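Local coordinates for acyl-[acyl-carrier-protein]--UDP-N-acetylglucosamine O-acyltransferase (Acinetobacter baumannii, PDB 4E6U), which catalyses the transfer of a 3-hydroxyacyl chain from acyl carrier protein to UDP-N-acetylglucosamine, the first step of lipid A synthesis, at the interface of chains A and B. Coordinates in Å, arbitrary orientation; residue numbers count along the deposited sequence, not the author numbering. Chains: chain A/B, Acyl-[acyl-carrier-protein]--UDP-N-acetylglucosamine O-acyltransferase.

Contact 1: the interface of chains A and B. Residues chain A 49, 51, 67-69; chain B 48-49, 66-67.
B:Gln66 reaches chain A along its whole side chain, from CB to the carboxamide. Its CB and CG both pass the CG2 methyl of A:Val51, with B:Gln66 CB at 4.1 Å from A:Val51 CG2. B:Gln66 CD lies 3.9 Å from A:Val51 CG1, the other branch of the valine. At the tip, B:Gln66 OE1 accepts a hydrogen bond of 2.9 Å from A:Ser69 OG, and the hydroxyl lies in the carbonyl plane on a lone pair, at a C=O...O angle of 129°. A bend at chi2 (-89°) turns the amide towards this serine. B:Phe67 is sandwiched: the CA of A:Phe67 lies over one face of its ring, B:Gln66 CB over the other, both offset toward the rim. B:Phe67 CZ also approaches the carbonyl O of A:His49 at 3.3 Å. A:Phe67 presents its ring edge to CE1 of B:Phe67. One coil away, A:Val51 CG2 meets B:Ser48 OG and the imidazole of B:His49, whose ND1 is 2.8 Å from B:Ser48 OG in a hydrogen bond within chain B. The equivalent histidines also touch, A:His49 CD2 to B:His49 CD2 at 3.7 Å. The residues occupy corners of the left-handed parallel beta-helix, where short strands 51-52 and 69-70 of chain A begin beside turns of chain B.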
ATOM      1  N   HIS A  49      -6.120   0.147 -20.316  1.00 10.08           N
ATOM      2  CA  HIS A  49      -4.963  -0.309 -19.544  1.00  9.97           C
ATOM      3  C   HIS A  49      -5.269  -1.406 -18.516  1.00 10.51           C
ATOM      4  O   HIS A  49      -4.671  -1.449 -17.431  1.00 10.18           O
ATOM      5  CB  HIS A  49      -4.247   0.855 -18.818  1.00 10.85           C
ATOM      6  CG  HIS A  49      -3.637   1.865 -19.730  1.00 11.82           C
ATOM      7  ND1 HIS A  49      -4.300   3.011 -20.119  1.00 14.31           N
ATOM      8  CD2 HIS A  49      -2.413   1.928 -20.296  1.00 15.93           C
ATOM      9  CE1 HIS A  49      -3.520   3.722 -20.903  1.00 16.94           C
ATOM     10  NE2 HIS A  49      -2.373   3.100 -21.023  1.00 15.44           N
ATOM     11  N   VAL A  51      -5.049  -5.446 -17.794  1.00  9.86           N
ATOM     12  CA  VAL A  51      -4.452  -6.716 -18.229  1.00 10.18           C
ATOM     13  C   VAL A  51      -5.223  -7.867 -17.597  1.00  9.55           C
ATOM     14  O   VAL A  51      -5.341  -7.938 -16.368  1.00 10.83           O
ATOM     15  CB  VAL A  51      -2.949  -6.814 -17.862  1.00  9.54           C
ATOM     16  CG1 VAL A  51      -2.415  -8.243 -18.146  1.00 11.19           C
ATOM     17  CG2 VAL A  51      -2.139  -5.740 -18.601  1.00 12.04           C
ATOM     18  N   PHE A  67      -5.148  -0.145 -14.975  1.00  9.10           N
ATOM     19  CA  PHE A  67      -3.972  -0.612 -14.235  1.00  9.42           C
ATOM     20  C   PHE A  67      -4.295  -1.743 -13.266  1.00 10.65           C
ATOM     21  O   PHE A  67      -3.475  -2.080 -12.407  1.00 11.37           O
ATOM     22  CB  PHE A  67      -3.256   0.540 -13.504  1.00  9.65           C
ATOM     23  CG  PHE A  67      -3.097   1.791 -14.337  1.00  9.34           C
ATOM     24  CD1 PHE A  67      -2.436   1.747 -15.571  1.00 10.78           C
ATOM     25  CD2 PHE A  67      -3.585   3.007 -13.880  1.00  9.91           C
ATOM     26  CE1 PHE A  67      -2.289   2.917 -16.322  1.00 10.42           C
ATOM     27  CE2 PHE A  67      -3.418   4.175 -14.636  1.00 11.02           C
ATOM     28  CZ  PHE A  67      -2.788   4.127 -15.843  1.00 10.69           C
ATOM     29  N   ALA A  68      -5.461  -2.353 -13.425  1.00  9.85           N
ATOM     30  CA  ALA A  68      -5.719  -3.602 -12.726  1.00  9.75           C
ATOM     31  C   ALA A  68      -5.057  -4.762 -13.453  1.00  9.27           C
ATOM     32  O   ALA A  68      -5.083  -4.859 -14.690  1.00  9.58           O
ATOM     33  CB  ALA A  68      -7.201  -3.819 -12.614  1.00 10.75           C
ATOM     34  N   SER A  69      -4.473  -5.658 -12.660  1.00 10.11           N
ATOM     35  CA  SER A  69      -3.864  -6.889 -13.146  1.00  9.89           C
ATOM     36  C   SER A  69      -4.753  -8.041 -12.698  1.00  9.79           C
ATOM     37  O   SER A  69      -4.817  -8.367 -11.505  1.00 10.35           O
ATOM     38  CB  SER A  69      -2.466  -7.032 -12.558  1.00 10.36           C
ATOM     39  OG  SER A  69      -1.878  -8.255 -12.952  1.00 10.46           O
TER
ATOM     40  N   SER B  48       3.507  -7.055 -20.682  1.00 10.87           N
ATOM     41  CA  SER B  48       3.006  -5.798 -21.252  1.00 10.33           C
ATOM     42  C   SER B  48       3.149  -4.664 -20.231  1.00  9.54           C
ATOM     43  O   SER B  48       3.300  -4.903 -19.023  1.00 10.52           O
ATOM     44  CB  SER B  48       1.529  -5.937 -21.642  1.00 10.58           C
ATOM     45  OG  SER B  48       0.663  -5.957 -20.514  1.00 11.27           O
ATOM     46  N   HIS B  49       3.099  -3.425 -20.710  1.00 10.08           N
ATOM     47  CA  HIS B  49       2.909  -2.274 -19.825  1.00  9.97           C
ATOM     48  C   HIS B  49       4.004  -2.091 -18.766  1.00 10.51           C
ATOM     49  O   HIS B  49       3.734  -1.656 -17.637  1.00 10.18           O
ATOM     50  CB  HIS B  49       1.538  -2.302 -19.111  1.00 10.85           C
ATOM     51  CG  HIS B  49       0.365  -2.191 -20.026  1.00 11.82           C
ATOM     52  ND1 HIS B  49      -0.293  -3.295 -20.528  1.00 14.31           N
ATOM     53  CD2 HIS B  49      -0.295  -1.112 -20.498  1.00 15.93           C
ATOM     54  CE1 HIS B  49      -1.292  -2.900 -21.286  1.00 16.94           C
ATOM     55  NE2 HIS B  49      -1.325  -1.590 -21.282  1.00 15.44           N
ATOM     56  N   GLN B  66       3.502  -6.442 -15.594  1.00  9.91           N
ATOM     57  CA  GLN B  66       2.816  -5.232 -15.994  1.00  9.43           C
ATOM     58  C   GLN B  66       2.700  -4.206 -14.876  1.00  9.68           C
ATOM     59  O   GLN B  66       2.475  -4.547 -13.687  1.00 10.00           O
ATOM     60  CB  GLN B  66       1.404  -5.574 -16.515  1.00 10.28           C
ATOM     61  CG  GLN B  66       0.538  -6.453 -15.586  1.00  9.89           C
ATOM     62  CD  GLN B  66       0.694  -7.955 -15.784  1.00 10.57           C
ATOM     63  OE1 GLN B  66      -0.090  -8.745 -15.203  1.00 14.17           O
ATOM     64  NE2 GLN B  66       1.640  -8.359 -16.563  1.00  8.96           N
ATOM     65  N   PHE B  67       2.821  -2.949 -15.301  1.00  9.10           N
ATOM     66  CA  PHE B  67       2.633  -1.772 -14.447  1.00  9.42           C
ATOM     67  C   PHE B  67       3.766  -1.582 -13.446  1.00 10.65           C
ATOM     68  O   PHE B  67       3.641  -0.788 -12.508  1.00 11.37           O
ATOM     69  CB  PHE B  67       1.271  -1.795 -13.726  1.00  9.65           C
ATOM     70  CG  PHE B  67       0.115  -2.200 -14.612  1.00  9.34           C
ATOM     71  CD1 PHE B  67      -0.167  -1.491 -15.786  1.00 10.78           C
ATOM     72  CD2 PHE B  67      -0.699  -3.268 -14.261  1.00  9.91           C
ATOM     73  CE1 PHE B  67      -1.247  -1.873 -16.586  1.00 10.42           C
ATOM     74  CE2 PHE B  67      -1.788  -3.632 -15.065  1.00 11.02           C
ATOM     75  CZ  PHE B  67      -2.051  -2.950 -16.214  1.00 10.69           C
TER

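Contact 2: the interface of chains A and B. Residues chain A 75, 99, 101, 124; chain B 95, 120-121, 139.
Coils of two left-handed beta-helices, built from hexapeptide repeats, face each other here across a subunit cleft of the kind that holds the active site in the LpxA family. A:Gln75 spans it with both ends of its amide. A:Gln75 OE1 takes the backbone N-H of B:Val121, N to O 2.9 Å, in the carbonyl plane and on a lone pair. A:Gln75 NE2 gives a bond of 3.0 Å to B:Asn139 OD1, also on a lone pair, with a 156° angle at the hydrogen. The amide planes of A:Gln75 and B:Asn139 stand 89° apart. Because OE1 accepts and NE2 donates, the two bonds together set which way round the A:Gln75 amide lies. An extended chain beyond CG (chi2 -175°) carries it there, A:Gln75 CD packing 3.7 Å from B:Met120 CG and CG lying over a face of the B:Arg95 guanidinium. B:Asn139 ND2 sits above the centre of the A:His124 imidazole, 3.2 Å from A:His124 CG. A:His124 ND1 is hydrogen-bonded to A:Ser99 OG at 2.8 Å, which probably helps set the rotation of the ring. Next to the guanidinium, A:His101 NE2 lies 3.3 Å from B:Arg95 NH2. In the fold, A:Ser99 and A:His124 start the short strands 99-101 and 124-125, whereas A:Gln75 belongs to a loop extending from the beta-helix towards chain B.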
ATOM      1  N   GLN A  75       2.062 -15.617  -6.911  1.00 13.52           N
ATOM      2  CA  GLN A  75       3.378 -15.251  -6.372  1.00 14.70           C
ATOM      3  C   GLN A  75       4.011 -16.363  -5.536  1.00 16.72           C
ATOM      4  O   GLN A  75       5.125 -16.204  -5.035  1.00 17.15           O
ATOM      5  CB  GLN A  75       3.236 -13.990  -5.517  1.00 14.19           C
ATOM      6  CG  GLN A  75       2.776 -12.806  -6.342  1.00 13.18           C
ATOM      7  CD  GLN A  75       2.733 -11.526  -5.547  1.00 12.97           C
ATOM      8  OE1 GLN A  75       3.375 -10.546  -5.930  1.00 12.88           O
ATOM      9  NE2 GLN A  75       1.960 -11.499  -4.463  1.00 12.22           N
ATOM     10  N   SER A  99      -4.767  -6.311  -7.944  1.00 10.21           N
ATOM     11  CA  SER A  99      -4.080  -7.479  -8.496  1.00 10.60           C
ATOM     12  C   SER A  99      -4.803  -8.711  -7.987  1.00 11.03           C
ATOM     13  O   SER A  99      -4.993  -8.865  -6.774  1.00 12.19           O
ATOM     14  CB  SER A  99      -2.586  -7.497  -8.150  1.00 10.53           C
ATOM     15  OG  SER A  99      -2.375  -7.299  -6.763  1.00 11.92           O
ATOM     16  N   HIS A 101      -4.845 -12.851  -8.453  1.00  9.91           N
ATOM     17  CA  HIS A 101      -3.988 -13.915  -8.963  1.00 11.16           C
ATOM     18  C   HIS A 101      -4.662 -15.272  -9.024  1.00 11.31           C
ATOM     19  O   HIS A 101      -5.541 -15.557  -8.231  1.00 12.50           O
ATOM     20  CB  HIS A 101      -2.698 -14.002  -8.157  1.00 11.79           C
ATOM     21  CG  HIS A 101      -1.792 -12.842  -8.386  1.00 10.81           C
ATOM     22  ND1 HIS A 101      -0.690 -12.590  -7.597  1.00 11.57           N
ATOM     23  CD2 HIS A 101      -1.848 -11.844  -9.302  1.00 11.68           C
ATOM     24  CE1 HIS A 101      -0.087 -11.499  -8.043  1.00 12.10           C
ATOM     25  NE2 HIS A 101      -0.761 -11.033  -9.082  1.00 11.54           N
ATOM     26  N   HIS A 124      -5.365  -6.505  -3.287  1.00 10.63           N
ATOM     27  CA  HIS A 124      -4.712  -7.717  -3.741  1.00 10.66           C
ATOM     28  C   HIS A 124      -5.461  -8.928  -3.266  1.00 11.08           C
ATOM     29  O   HIS A 124      -5.686  -9.083  -2.059  1.00 11.41           O
ATOM     30  CB  HIS A 124      -3.287  -7.802  -3.217  1.00 11.40           C
ATOM     31  CG  HIS A 124      -2.607  -9.094  -3.564  1.00 11.65           C
ATOM     32  ND1 HIS A 124      -2.141  -9.356  -4.830  1.00 11.06           N
ATOM     33  CD2 HIS A 124      -2.313 -10.193  -2.819  1.00 13.06           C
ATOM     34  CE1 HIS A 124      -1.585 -10.557  -4.854  1.00 11.52           C
ATOM     35  NE2 HIS A 124      -1.671 -11.086  -3.643  1.00 13.00           N
TER
ATOM     36  N   ARG B  95       7.156  -8.029  -9.564  1.00 10.38           N
ATOM     37  CA  ARG B  95       5.733  -8.174  -9.821  1.00  9.90           C
ATOM     38  C   ARG B  95       5.038  -6.843 -10.134  1.00  9.51           C
ATOM     39  O   ARG B  95       5.648  -5.756 -10.160  1.00  9.89           O
ATOM     40  CB  ARG B  95       5.088  -8.870  -8.626  1.00  9.99           C
ATOM     41  CG  ARG B  95       5.607 -10.314  -8.410  1.00 10.45           C
ATOM     42  CD  ARG B  95       5.472 -11.179  -9.687  1.00 11.89           C
ATOM     43  NE  ARG B  95       4.080 -11.175 -10.119  1.00 12.76           N
ATOM     44  CZ  ARG B  95       3.268 -12.225 -10.179  1.00 12.10           C
ATOM     45  NH1 ARG B  95       3.704 -13.459  -9.920  1.00 13.49           N
ATOM     46  NH2 ARG B  95       2.003 -12.034 -10.541  1.00 12.05           N
ATOM     47  N   MET B 120       7.360  -8.742  -4.559  1.00 10.15           N
ATOM     48  CA  MET B 120       5.926  -8.936  -4.768  1.00 11.04           C
ATOM     49  C   MET B 120       5.231  -7.637  -5.101  1.00 10.39           C
ATOM     50  O   MET B 120       5.836  -6.562  -5.114  1.00 10.87           O
ATOM     51  CB  MET B 120       5.288  -9.597  -3.555  1.00 11.44           C
ATOM     52  CG  MET B 120       5.742 -11.024  -3.380  1.00 12.47           C
ATOM     53  SD  MET B 120       4.789 -11.835  -2.073  1.00 16.11           S
ATOM     54  CE  MET B 120       5.889 -13.149  -1.593  1.00 21.09           C
ATOM     55  N   VAL B 121       3.944  -7.743  -5.409  1.00 10.59           N
ATOM     56  CA  VAL B 121       3.210  -6.586  -5.933  1.00 11.15           C
ATOM     57  C   VAL B 121       3.417  -5.342  -5.079  1.00 11.03           C
ATOM     58  O   VAL B 121       3.345  -5.386  -3.846  1.00 11.06           O
ATOM     59  CB  VAL B 121       1.700  -6.898  -6.063  1.00 10.51           C
ATOM     60  CG1 VAL B 121       0.897  -5.665  -6.343  1.00 16.05           C
ATOM     61  CG2 VAL B 121       1.454  -7.941  -7.157  1.00 12.92           C
ATOM     62  N   ASN B 139       3.953  -8.165  -0.421  1.00 13.82           N
ATOM     63  CA  ASN B 139       3.196  -7.089  -1.035  1.00 14.17           C
ATOM     64  C   ASN B 139       3.281  -5.779  -0.287  1.00 13.77           C
ATOM     65  O   ASN B 139       3.270  -5.768   0.945  1.00 13.51           O
ATOM     66  CB  ASN B 139       1.712  -7.480  -1.124  1.00 15.06           C
ATOM     67  CG  ASN B 139       1.447  -8.471  -2.211  1.00 17.82           C
ATOM     68  OD1 ASN B 139       2.140  -9.463  -2.321  1.00 17.57           O
ATOM     69  ND2 ASN B 139       0.417  -8.206  -3.034  1.00 20.63           N
TER

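Contact 3: the interface of chains A and B. Residues chain A 69, 72-73, 101; chain B 65, 95-96.
The guanidinium of B:Arg95 meets the carbonyl of A:Val73 at its edge and carries the ring of B:Phe65 on one face. In this hexapeptide-repeat acyltransferase, the phenyl ring lies over the guanidinium within chain B, with B:Arg95 NE above the ring centre. The edge of B:Phe65 turns to chain A: A:Glu72 CD is in the ring plane, 3.7 Å from B:Phe65 CE2, and the A:Glu72 carboxylate and the B:Phe65 ring are turned 73° apart. CE2 also touches A:Val73 CG2. On the other side of the cluster, the A:His101 imidazole has A:Val73 O over its centre and B:Glu96 OE2 at its edge. A:His101 NE2 donates to B:Glu96 OE2 at 2.9 Å, on the syn side and close to the ring plane. A:Ser69 OG gives B:Glu96 OE2 a second bond, 2.7 Å long and on the anti side, so donors from two strands of chain A hold this oxygen. B:Glu96 OE1 is gripped from one face by B:Arg95 NE and NH2, the NH2 contact being a salt bridge of 2.9 Å. B:Arg95 NH2 continues in the guanidinium plane to A:Val73 O at 2.8 Å, with 163° at the hydrogen, and NH1 adds a weak bond. Bends at chi2 and chi3 curl the arginine towards B:Glu96. Within chain A, A:Glu72 OE2 accepts from A:Val73 N at 2.8 Å.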
ATOM      1  N   SER A  69      -4.473  -5.658 -12.660  1.00 10.11           N
ATOM      2  CA  SER A  69      -3.864  -6.889 -13.146  1.00  9.89           C
ATOM      3  C   SER A  69      -4.753  -8.041 -12.698  1.00  9.79           C
ATOM      4  O   SER A  69      -4.817  -8.367 -11.505  1.00 10.35           O
ATOM      5  CB  SER A  69      -2.466  -7.032 -12.558  1.00 10.36           C
ATOM      6  OG  SER A  69      -1.878  -8.255 -12.952  1.00 10.46           O
ATOM      7  N   GLU A  72      -3.549 -12.950 -13.186  1.00 11.85           N
ATOM      8  CA  GLU A  72      -2.137 -13.163 -13.427  1.00 11.35           C
ATOM      9  C   GLU A  72      -1.657 -14.354 -12.605  1.00 12.25           C
ATOM     10  O   GLU A  72      -2.300 -14.712 -11.610  1.00 12.12           O
ATOM     11  CB  GLU A  72      -1.353 -11.882 -13.072  1.00 11.91           C
ATOM     12  CG  GLU A  72       0.132 -11.902 -13.484  1.00 11.94           C
ATOM     13  CD  GLU A  72       0.316 -12.344 -14.943  1.00 12.31           C
ATOM     14  OE1 GLU A  72       0.180 -11.488 -15.838  1.00 14.46           O
ATOM     15  OE2 GLU A  72       0.556 -13.552 -15.214  1.00 12.92           O
ATOM     16  N   VAL A  73      -0.546 -14.958 -13.018  1.00 12.24           N
ATOM     17  CA  VAL A  73       0.029 -16.083 -12.287  1.00 13.28           C
ATOM     18  C   VAL A  73       0.331 -15.654 -10.856  1.00 13.69           C
ATOM     19  O   VAL A  73       0.677 -14.500 -10.566  1.00 13.84           O
ATOM     20  CB  VAL A  73       1.313 -16.619 -12.974  1.00 13.91           C
ATOM     21  CG1 VAL A  73       0.984 -17.251 -14.324  0.60 14.37           C
ATOM     22  CG2 VAL A  73       2.400 -15.544 -13.094  0.60 15.70           C
ATOM     23  N   HIS A 101      -4.845 -12.851  -8.453  1.00  9.91           N
ATOM     24  CA  HIS A 101      -3.988 -13.915  -8.963  1.00 11.16           C
ATOM     25  C   HIS A 101      -4.662 -15.272  -9.024  1.00 11.31           C
ATOM     26  O   HIS A 101      -5.541 -15.557  -8.231  1.00 12.50           O
ATOM     27  CB  HIS A 101      -2.698 -14.002  -8.157  1.00 11.79           C
ATOM     28  CG  HIS A 101      -1.792 -12.842  -8.386  1.00 10.81           C
ATOM     29  ND1 HIS A 101      -0.690 -12.590  -7.597  1.00 11.57           N
ATOM     30  CD2 HIS A 101      -1.848 -11.844  -9.302  1.00 11.68           C
ATOM     31  CE1 HIS A 101      -0.087 -11.499  -8.043  1.00 12.10           C
ATOM     32  NE2 HIS A 101      -0.761 -11.033  -9.082  1.00 11.54           N
TER
ATOM     33  N   PHE B  65       6.725  -7.757 -14.456  1.00  9.71           N
ATOM     34  CA  PHE B  65       5.298  -7.807 -14.777  1.00  9.59           C
ATOM     35  C   PHE B  65       4.704  -6.421 -15.034  1.00  8.97           C
ATOM     36  O   PHE B  65       5.321  -5.365 -14.774  1.00  9.83           O
ATOM     37  CB  PHE B  65       4.542  -8.493 -13.636  1.00 10.31           C
ATOM     38  CG  PHE B  65       4.736  -9.984 -13.587  1.00 11.45           C
ATOM     39  CD1 PHE B  65       5.939 -10.533 -13.144  1.00 11.45           C
ATOM     40  CD2 PHE B  65       3.704 -10.831 -13.955  1.00 13.28           C
ATOM     41  CE1 PHE B  65       6.121 -11.931 -13.078  1.00 12.99           C
ATOM     42  CE2 PHE B  65       3.875 -12.227 -13.910  1.00 13.64           C
ATOM     43  CZ  PHE B  65       5.096 -12.771 -13.457  1.00 12.22           C
ATOM     44  N   ARG B  95       7.156  -8.029  -9.564  1.00 10.38           N
ATOM     45  CA  ARG B  95       5.733  -8.174  -9.821  1.00  9.90           C
ATOM     46  C   ARG B  95       5.038  -6.843 -10.134  1.00  9.51           C
ATOM     47  O   ARG B  95       5.648  -5.756 -10.160  1.00  9.89           O
ATOM     48  CB  ARG B  95       5.088  -8.870  -8.626  1.00  9.99           C
ATOM     49  CG  ARG B  95       5.607 -10.314  -8.410  1.00 10.45           C
ATOM     50  CD  ARG B  95       5.472 -11.179  -9.687  1.00 11.89           C
ATOM     51  NE  ARG B  95       4.080 -11.175 -10.119  1.00 12.76           N
ATOM     52  CZ  ARG B  95       3.268 -12.225 -10.179  1.00 12.10           C
ATOM     53  NH1 ARG B  95       3.704 -13.459  -9.920  1.00 13.49           N
ATOM     54  NH2 ARG B  95       2.003 -12.034 -10.541  1.00 12.05           N
ATOM     55  N   GLU B  96       3.742  -6.943 -10.407  1.00 10.30           N
ATOM     56  CA  GLU B  96       2.970  -5.768 -10.809  1.00  9.91           C
ATOM     57  C   GLU B  96       3.106  -4.613  -9.849  1.00  9.56           C
ATOM     58  O   GLU B  96       3.168  -4.813  -8.629  1.00 10.08           O
ATOM     59  CB  GLU B  96       1.483  -6.103 -10.947  1.00  9.84           C
ATOM     60  CG  GLU B  96       1.175  -7.283 -11.890  1.00 11.45           C
ATOM     61  CD  GLU B  96       1.014  -8.588 -11.149  1.00 11.49           C
ATOM     62  OE1 GLU B  96       2.017  -9.113 -10.600  1.00 11.36           O
ATOM     63  OE2 GLU B  96      -0.121  -9.091 -11.091  1.00 11.44           O
TER

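Contact 4: the interface of chains A and B. Residues chain A 13, 15, 31, 33; chain B 30-31, 48-49.
Aromatic contact joins A:Tyr31 and B:Tyr31, the same residue in the two chains meeting in unequal roles. Their planes are 70° apart in an edge-to-face pair with centroids separated by 4.9 Å. The A ring supplies the edge: A:Tyr31 CD2 stands over a face of the B ring, towards the rim, 3.4 Å from B:Tyr31 CE2. Both side chains have CG anti to the carbonyl carbon (chi1 -50°), so the asymmetry arises from the placement of the chains and not from different rotamers.

Among the polar contacts, B:Tyr31 OH donates to the backbone O of A:Thr13 at 2.6 Å, in the carbonyl plane and on a lone pair. The hydroxyl of the same threonine works within its own chain, where A:Thr13 OG1 receives a bond from A:Tyr31 N at 2.9 Å and lies over a face of that tyrosine ring. B:His49 NE2 makes a weak bond to A:Tyr31 O at 2.9 Å, bent to 120° at the hydrogen.

Apolar packing fills in around these bonds. A:Ile15 CD1 touches B:Pro30 CB at 3.7 Å, and A:Ile33 CD1 reaches the same proline. A:Ile15 CD1 also comes within 3.8 Å of B:Tyr31 CE1. A:Ile33 CG1 lies at the edge of the B:His49 imidazole, 3.7 Å from B:His49 CE1, and beside B:Ser48. By packing the B:Tyr31 ring against A:Tyr31 and A:Ile15, the site probably helps secure the N-terminal coils of neighbouring subunits in the trimer.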
ATOM      1  N   THR A  13      -7.037  -0.773 -30.139  1.00 12.07           N
ATOM      2  CA  THR A  13      -5.697  -1.010 -29.572  1.00 11.97           C
ATOM      3  C   THR A  13      -5.724  -2.091 -28.474  1.00 12.55           C
ATOM      4  O   THR A  13      -4.680  -2.462 -27.915  1.00 12.79           O
ATOM      5  CB  THR A  13      -5.104   0.259 -28.966  1.00 12.05           C
ATOM      6  OG1 THR A  13      -5.939   0.715 -27.905  1.00 11.35           O
ATOM      7  CG2 THR A  13      -4.906   1.342 -30.037  1.00 12.96           C
ATOM      8  N   ILE A  15      -5.642  -5.836 -27.303  1.00 10.91           N
ATOM      9  CA  ILE A  15      -5.068  -7.035 -27.913  1.00 11.78           C
ATOM     10  C   ILE A  15      -5.725  -8.220 -27.258  1.00 12.19           C
ATOM     11  O   ILE A  15      -5.601  -8.412 -26.044  1.00 12.58           O
ATOM     12  CB  ILE A  15      -3.542  -7.081 -27.756  1.00 11.56           C
ATOM     13  CG1 ILE A  15      -2.923  -5.846 -28.408  1.00 13.44           C
ATOM     14  CG2 ILE A  15      -2.983  -8.361 -28.427  1.00 14.28           C
ATOM     15  CD1 ILE A  15      -1.407  -5.698 -28.172  1.00 13.38           C
ATOM     16  N   TYR A  31      -5.661  -0.133 -25.112  1.00  9.91           N
ATOM     17  CA  TYR A  31      -4.425  -0.669 -24.557  1.00 10.60           C
ATOM     18  C   TYR A  31      -4.652  -1.744 -23.515  1.00 11.43           C
ATOM     19  O   TYR A  31      -3.804  -1.961 -22.672  1.00 13.37           O
ATOM     20  CB  TYR A  31      -3.501   0.476 -24.050  1.00 10.98           C
ATOM     21  CG  TYR A  31      -3.302   1.566 -25.079  1.00 10.59           C
ATOM     22  CD1 TYR A  31      -3.604   2.910 -24.819  1.00 12.51           C
ATOM     23  CD2 TYR A  31      -2.838   1.243 -26.346  1.00 11.65           C
ATOM     24  CE1 TYR A  31      -3.405   3.892 -25.809  1.00 11.59           C
ATOM     25  CE2 TYR A  31      -2.667   2.198 -27.330  1.00 12.52           C
ATOM     26  CZ  TYR A  31      -2.960   3.509 -27.061  1.00 12.10           C
ATOM     27  OH  TYR A  31      -2.757   4.411 -28.091  1.00 13.93           O
ATOM     28  N   ILE A  33      -5.056  -5.770 -22.527  1.00 10.25           N
ATOM     29  CA  ILE A  33      -4.542  -7.049 -22.968  1.00 11.04           C
ATOM     30  C   ILE A  33      -5.441  -8.121 -22.416  1.00 11.74           C
ATOM     31  O   ILE A  33      -5.657  -8.185 -21.199  1.00 11.89           O
ATOM     32  CB  ILE A  33      -3.099  -7.283 -22.434  1.00 11.70           C
ATOM     33  CG1 ILE A  33      -2.143  -6.137 -22.820  1.00 13.37           C
ATOM     34  CG2 ILE A  33      -2.583  -8.680 -22.821  1.00 15.48           C
ATOM     35  CD1 ILE A  33      -2.045  -5.904 -24.322  1.00 15.92           C
TER
ATOM     36  N   PRO B  30       3.532  -6.006 -25.173  1.00 10.76           N
ATOM     37  CA  PRO B  30       2.916  -4.823 -25.735  1.00 10.58           C
ATOM     38  C   PRO B  30       2.966  -3.597 -24.821  1.00  9.91           C
ATOM     39  O   PRO B  30       2.874  -3.718 -23.593  1.00 10.26           O
ATOM     40  CB  PRO B  30       1.451  -5.237 -25.926  1.00 12.32           C
ATOM     41  CG  PRO B  30       1.436  -6.717 -25.941  1.00 13.69           C
ATOM     42  CD  PRO B  30       2.631  -7.171 -25.150  1.00 11.37           C
ATOM     43  N   TYR B  31       3.152  -2.435 -25.433  1.00  9.91           N
ATOM     44  CA  TYR B  31       2.995  -1.155 -24.754  1.00 10.60           C
ATOM     45  C   TYR B  31       4.031  -0.916 -23.676  1.00 11.43           C
ATOM     46  O   TYR B  31       3.788  -0.157 -22.759  1.00 13.37           O
ATOM     47  CB  TYR B  31       1.537  -0.974 -24.240  1.00 10.98           C
ATOM     48  CG  TYR B  31       0.502  -1.245 -25.308  1.00 10.59           C
ATOM     49  CD1 TYR B  31      -0.514  -2.197 -25.146  1.00 12.51           C
ATOM     50  CD2 TYR B  31       0.561  -0.564 -26.516  1.00 11.65           C
ATOM     51  CE1 TYR B  31      -1.455  -2.419 -26.170  1.00 11.59           C
ATOM     52  CE2 TYR B  31      -0.343  -0.797 -27.534  1.00 12.52           C
ATOM     53  CZ  TYR B  31      -1.335  -1.726 -27.361  1.00 12.10           C
ATOM     54  OH  TYR B  31      -2.210  -1.900 -28.420  1.00 13.93           O
ATOM     55  N   SER B  48       3.507  -7.055 -20.682  1.00 10.87           N
ATOM     56  CA  SER B  48       3.006  -5.798 -21.252  1.00 10.33           C
ATOM     57  C   SER B  48       3.149  -4.664 -20.231  1.00  9.54           C
ATOM     58  O   SER B  48       3.300  -4.903 -19.023  1.00 10.52           O
ATOM     59  CB  SER B  48       1.529  -5.937 -21.642  1.00 10.58           C
ATOM     60  OG  SER B  48       0.663  -5.957 -20.514  1.00 11.27           O
ATOM     61  N   HIS B  49       3.099  -3.425 -20.710  1.00 10.08           N
ATOM     62  CA  HIS B  49       2.909  -2.274 -19.825  1.00  9.97           C
ATOM     63  C   HIS B  49       4.004  -2.091 -18.766  1.00 10.51           C
ATOM     64  O   HIS B  49       3.734  -1.656 -17.637  1.00 10.18           O
ATOM     65  CB  HIS B  49       1.538  -2.302 -19.111  1.00 10.85           C
ATOM     66  CG  HIS B  49       0.365  -2.191 -20.026  1.00 11.82           C
ATOM     67  ND1 HIS B  49      -0.293  -3.295 -20.528  1.00 14.31           N
ATOM     68  CD2 HIS B  49      -0.295  -1.112 -20.498  1.00 15.93           C
ATOM     69  CE1 HIS B  49      -1.292  -2.900 -21.286  1.00 16.94           C
ATOM     70  NE2 HIS B  49      -1.325  -1.590 -21.282  1.00 15.44           N
TER

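The four patches form a seam along the beta-helix axis, in the order contact 4, contact 1, contact 3, contact 2. Centres of their C-alpha atoms lie about 8 Å apart for contacts 4 and 1, again 8 Å for contacts 1 and 3, and 6 Å for contacts 3 and 2; the ends are 19 Å apart. Contacts 4 and 1 share B:Ser48 and B:His49, contacts 1 and 3 share A:Ser69, and contacts 3 and 2 share A:His101 and B:Arg95. Successive coils probably help register the subunits of the trimer, from apolar and aromatic packing to a polar region probably near the active-site cleft.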